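PDB 2HLY: hypothetical protein Atu2299 from Agrobacterium tumefaciens, which is of unknown function but belongs to the DUF2026 family, grouped with the CA clan of papain-like cysteine peptidases. Local coordinates for residues V92-P104 and V115-M127. Numbering follows the deposited sequence.
Sequences VEADGWAIDFMAP and VPAKMFQRPLSAM
L124 lays its isobutyl group across E93 at about a right angle, CD1 3.6 Å from E93 OE1, while its CD2 packs on A98 CB. It follows strand 120-123, an edge strand of a four-stranded antiparallel sheet; this strand pairs with 97-100, the second arm of a hairpin with a type I' turn at A94–W97. A98 and R122 form the hydrogen-bonded pair: A98 N donates to R122 O at 2.7 Å, and R122 N returns a bond to A98 O. Beyond the strand, L124 N donates a hydrogen bond to G96 O in the turn. The E93 carboxylate is held from outside, OE2 by W91 NE1 and OE1 by a salt bridge to K57. With CG anti to its carbonyl carbon (chi1 -68°), W97 swings its indole back alongside P123, W97 CZ3 3.7 Å from P123 CD. Q121 OE1 sits over one indole face, near the rim, and Q121 NE2 bonds I8 O. On the A98 side of the sheet, R122 CG lies over one face of the F120 ring, offset toward the rim; the ring edge meets D100 N. D100 OD1 closes an Asx turn with M102 N, and OD2 bonds H89. Past the strands, one water donates to A103 O and P116 O and accepts from K118 N at 3.0 Å.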
loop_
_atom_site.group_PDB
_atom_site.type_symbol
_atom_site.label_atom_id
_atom_site.label_comp_id
_atom_site.label_asym_id
_atom_site.label_seq_id
_atom_site.Cartn_x
_atom_site.Cartn_y
_atom_site.Cartn_z
ATOM N N VAL A 92 0.061 2.379 -5.947
ATOM C CA VAL A 92 -1.006 3.254 -6.428
ATOM C C VAL A 92 -0.386 4.389 -7.226
ATOM O O VAL A 92 0.678 4.898 -6.858
ATOM C CB VAL A 92 -1.811 3.842 -5.249
ATOM C CG1 VAL A 92 -2.892 4.788 -5.757
ATOM C CG2 VAL A 92 -2.462 2.713 -4.482
ATOM N N GLU A 93 -1.043 4.753 -8.332
ATOM C CA GLU A 93 -0.688 5.940 -9.096
ATOM C C GLU A 93 -1.885 6.874 -9.025
ATOM O O GLU A 93 -2.989 6.502 -9.413
ATOM C CB GLU A 93 -0.349 5.552 -10.528
ATOM C CG GLU A 93 0.878 4.647 -10.551
ATOM C CD GLU A 93 1.431 4.393 -11.931
ATOM O OE1 GLU A 93 0.881 4.946 -12.918
ATOM O OE2 GLU A 93 2.414 3.622 -12.008
ATOM N N ALA A 94 -1.677 8.067 -8.474
ATOM C CA ALA A 94 -2.799 8.983 -8.269
ATOM C C ALA A 94 -2.368 10.411 -8.484
ATOM O O ALA A 94 -1.490 10.894 -7.780
ATOM C CB ALA A 94 -3.357 8.822 -6.861
ATOM N N ASP A 95 -2.993 11.089 -9.448
ATOM C CA ASP A 95 -2.736 12.518 -9.661
ATOM C C ASP A 95 -1.239 12.761 -9.888
ATOM O O ASP A 95 -0.699 13.808 -9.487
ATOM C CB ASP A 95 -3.222 13.310 -8.433
ATOM C CG ASP A 95 -3.989 14.572 -8.796
ATOM O OD1 ASP A 95 -4.429 14.703 -9.958
ATOM O OD2 ASP A 95 -4.163 15.427 -7.899
ATOM N N GLY A 96 -0.580 11.783 -10.513
ATOM C CA GLY A 96 0.851 11.844 -10.809
ATOM C C GLY A 96 1.748 11.261 -9.724
ATOM O O GLY A 96 2.919 10.958 -9.994
ATOM N N TRP A 97 1.204 11.070 -8.523
ATOM C CA TRP A 97 1.970 10.554 -7.386
ATOM C C TRP A 97 2.049 9.036 -7.397
ATOM O O TRP A 97 1.058 8.367 -7.706
ATOM C CB TRP A 97 1.348 11.003 -6.036
ATOM C CG TRP A 97 1.478 12.462 -5.827
ATOM C CD1 TRP A 97 0.610 13.439 -6.251
ATOM C CD2 TRP A 97 2.587 13.139 -5.231
ATOM N NE1 TRP A 97 1.102 14.685 -5.906
ATOM C CE2 TRP A 97 2.319 14.527 -5.294
ATOM C CE3 TRP A 97 3.769 12.708 -4.628
ATOM C CZ2 TRP A 97 3.209 15.486 -4.784
ATOM C CZ3 TRP A 97 4.654 13.669 -4.127
ATOM C CH2 TRP A 97 4.361 15.037 -4.206
ATOM N N ALA A 98 3.225 8.519 -7.061
ATOM C CA ALA A 98 3.398 7.096 -6.724
ATOM C C ALA A 98 3.250 6.997 -5.215
ATOM O O ALA A 98 3.988 7.655 -4.452
ATOM C CB ALA A 98 4.782 6.621 -7.132
ATOM N N ILE A 99 2.290 6.183 -4.780
ATOM C CA ILE A 99 2.068 5.975 -3.368
ATOM C C ILE A 99 2.066 4.477 -3.084
ATOM O O ILE A 99 1.358 3.712 -3.744
ATOM C CB ILE A 99 0.742 6.612 -2.897
ATOM C CG1 ILE A 99 0.696 8.085 -3.339
ATOM C CG2 ILE A 99 0.654 6.533 -1.375
ATOM C CD1 ILE A 99 -0.597 8.810 -3.075
ATOM N N ASP A 100 2.875 4.067 -2.111
ATOM C CA ASP A 100 2.874 2.665 -1.709
ATOM C C ASP A 100 2.443 2.624 -0.253
ATOM O O ASP A 100 3.253 2.842 0.655
ATOM C CB ASP A 100 4.255 2.027 -1.915
ATOM C CG ASP A 100 4.218 0.525 -1.797
ATOM O OD1 ASP A 100 3.335 0.008 -1.067
ATOM O OD2 ASP A 100 5.057 -0.142 -2.454
ATOM N N PHE A 101 1.160 2.362 -0.030
ATOM C CA PHE A 101 0.642 2.347 1.344
ATOM C C PHE A 101 1.172 1.181 2.177
ATOM O O PHE A 101 0.977 1.181 3.389
ATOM C CB PHE A 101 -0.890 2.326 1.352
ATOM C CG PHE A 101 -1.500 3.596 0.874
ATOM C CD1 PHE A 101 -1.500 4.714 1.691
ATOM C CD2 PHE A 101 -2.112 3.668 -0.379
ATOM C CE1 PHE A 101 -2.077 5.916 1.245
ATOM C CE2 PHE A 101 -2.694 4.867 -0.821
ATOM C CZ PHE A 101 -2.692 5.978 0.004
ATOM N N MET A 102 1.811 0.195 1.534
ATOM C CA MET A 102 2.376 -0.934 2.260
ATOM C C MET A 102 3.725 -0.588 2.887
ATOM O O MET A 102 4.237 -1.357 3.690
ATOM C CB MET A 102 2.552 -2.153 1.335
ATOM C CG MET A 102 2.871 -3.432 2.090
ATOM S SD MET A 102 2.913 -4.786 0.918
ATOM C CE MET A 102 3.776 -6.044 1.895
ATOM N N ALA A 103 4.317 0.547 2.499
ATOM C CA ALA A 103 5.710 0.800 2.866
ATOM C C ALA A 103 6.018 0.641 4.368
ATOM O O ALA A 103 7.090 0.113 4.721
ATOM C CB ALA A 103 6.200 2.164 2.325
ATOM N N PRO A 104 5.117 1.110 5.265
ATOM C CA PRO A 104 5.419 0.910 6.708
ATOM C C PRO A 104 5.571 -0.564 7.128
ATOM O O PRO A 104 6.145 -0.838 8.196
ATOM C CB PRO A 104 4.228 1.588 7.418
ATOM C CG PRO A 104 3.736 2.621 6.401
ATOM C CD PRO A 104 3.877 1.891 5.077
ATOM N N VAL A 115 14.878 -2.858 7.377
ATOM C CA VAL A 115 14.187 -1.745 6.744
ATOM C C VAL A 115 13.285 -1.046 7.755
ATOM O O VAL A 115 12.427 -1.696 8.361
ATOM C CB VAL A 115 13.360 -2.223 5.527
ATOM C CG1 VAL A 115 12.588 -1.056 4.909
ATOM C CG2 VAL A 115 14.278 -2.862 4.511
ATOM N N PRO A 116 13.489 0.275 7.948
ATOM C CA PRO A 116 12.634 1.122 8.787
ATOM C C PRO A 116 11.237 1.257 8.189
ATOM O O PRO A 116 11.054 1.031 6.989
ATOM C CB PRO A 116 13.321 2.495 8.726
ATOM C CG PRO A 116 14.683 2.247 8.228
ATOM C CD PRO A 116 14.603 1.042 7.364
ATOM N N ALA A 117 10.270 1.606 9.030
ATOM C CA ALA A 117 8.906 1.876 8.570
ATOM C C ALA A 117 8.762 3.372 8.298
ATOM O O ALA A 117 8.812 4.184 9.232
ATOM C CB ALA A 117 7.901 1.420 9.622
ATOM N N LYS A 118 8.603 3.747 7.026
ATOM C CA LYS A 118 8.420 5.149 6.653
ATOM C C LYS A 118 7.387 5.286 5.530
ATOM O O LYS A 118 7.056 4.311 4.859
ATOM C CB LYS A 118 9.739 5.806 6.201
ATOM C CG LYS A 118 10.897 5.750 7.193
ATOM C CD LYS A 118 12.084 6.538 6.654
ATOM C CE LYS A 118 13.318 6.364 7.515
ATOM N NZ LYS A 118 14.401 7.294 7.084
ATOM N N MET A 119 6.889 6.503 5.329
ATOM C CA MET A 119 5.982 6.764 4.218
ATOM C C MET A 119 6.686 6.661 2.862
ATOM O O MET A 119 7.793 7.169 2.715
ATOM C CB MET A 119 5.402 8.171 4.349
ATOM C CG MET A 119 4.612 8.601 3.129
ATOM S SD MET A 119 3.723 10.148 3.267
ATOM C CE MET A 119 5.057 11.329 3.150
ATOM N N PHE A 120 6.010 6.054 1.875
ATOM C CA PHE A 120 6.430 6.209 0.475
ATOM C C PHE A 120 5.355 6.927 -0.349
ATOM O O PHE A 120 4.299 6.379 -0.640
ATOM C CB PHE A 120 6.794 4.884 -0.217
ATOM C CG PHE A 120 7.403 5.117 -1.560
ATOM C CD1 PHE A 120 8.778 5.338 -1.678
ATOM C CD2 PHE A 120 6.589 5.229 -2.694
ATOM C CE1 PHE A 120 9.354 5.626 -2.928
ATOM C CE2 PHE A 120 7.151 5.545 -3.941
ATOM C CZ PHE A 120 8.538 5.726 -4.049
ATOM N N GLN A 121 5.661 8.171 -0.716
ATOM C CA GLN A 121 4.775 8.988 -1.552
ATOM C C GLN A 121 5.711 9.944 -2.310
ATOM O O GLN A 121 6.303 10.852 -1.708
ATOM C CB GLN A 121 3.793 9.776 -0.674
ATOM C CG GLN A 121 2.875 10.688 -1.517
ATOM C CD GLN A 121 1.932 11.580 -0.728
ATOM O OE1 GLN A 121 1.147 12.305 -1.336
ATOM N NE2 GLN A 121 1.995 11.528 0.610
ATOM N N ARG A 122 5.857 9.705 -3.614
ATOM C CA ARG A 122 6.821 10.468 -4.430
ATOM C C ARG A 122 6.242 10.700 -5.829
ATOM O O ARG A 122 5.432 9.899 -6.299
ATOM C CB ARG A 122 8.156 9.722 -4.545
ATOM C CG ARG A 122 8.865 9.399 -3.214
ATOM C CD ARG A 122 10.357 9.073 -3.422
ATOM N NE ARG A 122 11.036 10.241 -3.976
ATOM C CZ ARG A 122 11.957 10.220 -4.946
ATOM N NH1 ARG A 122 12.376 9.072 -5.494
ATOM N NH2 ARG A 122 12.458 11.363 -5.394
ATOM N N PRO A 123 6.676 11.773 -6.519
ATOM C CA PRO A 123 6.146 11.988 -7.867
ATOM C C PRO A 123 6.565 10.855 -8.811
ATOM O O PRO A 123 7.712 10.423 -8.784
ATOM C CB PRO A 123 6.798 13.316 -8.310
ATOM C CG PRO A 123 7.222 13.993 -7.020
ATOM C CD PRO A 123 7.618 12.834 -6.116
ATOM N N LEU A 124 5.639 10.387 -9.640
ATOM C CA LEU A 124 6.007 9.379 -10.643
ATOM C C LEU A 124 7.106 9.898 -11.568
ATOM O O LEU A 124 7.957 9.130 -12.052
ATOM C CB LEU A 124 4.784 8.968 -11.468
ATOM C CG LEU A 124 3.892 7.901 -10.848
ATOM C CD1 LEU A 124 2.553 7.886 -11.570
ATOM C CD2 LEU A 124 4.566 6.547 -10.938
ATOM N N SER A 125 7.093 11.214 -11.797
ATOM C CA SER A 125 8.099 11.875 -12.633
ATOM C C SER A 125 9.528 11.733 -12.080
ATOM O O SER A 125 10.499 11.961 -12.790
ATOM C CB SER A 125 7.736 13.352 -12.792
ATOM O OG SER A 125 7.605 13.974 -11.526
ATOM N N ALA A 126 9.639 11.364 -10.807
ATOM C CA ALA A 126 10.927 11.128 -10.162
ATOM C C ALA A 126 11.447 9.684 -10.301
ATOM O O ALA A 126 12.545 9.360 -9.831
ATOM C CB ALA A 126 10.843 11.520 -8.677
ATOM N N MET A 127 10.662 8.820 -10.941
ATOM C CA MET A 127 11.056 7.409 -11.082
ATOM C C MET A 127 12.417 7.214 -11.734
ATOM O O MET A 127 12.756 7.876 -12.725
ATOM C CB MET A 127 10.013 6.616 -11.872
ATOM C CG MET A 127 10.214 5.105 -11.731
ATOM S SD MET A 127 8.958 4.181 -12.600
ATOM C CE MET A 127 9.561 4.178 -14.275
HETATM O O HOH W 1 9.334 1.619 5.018
#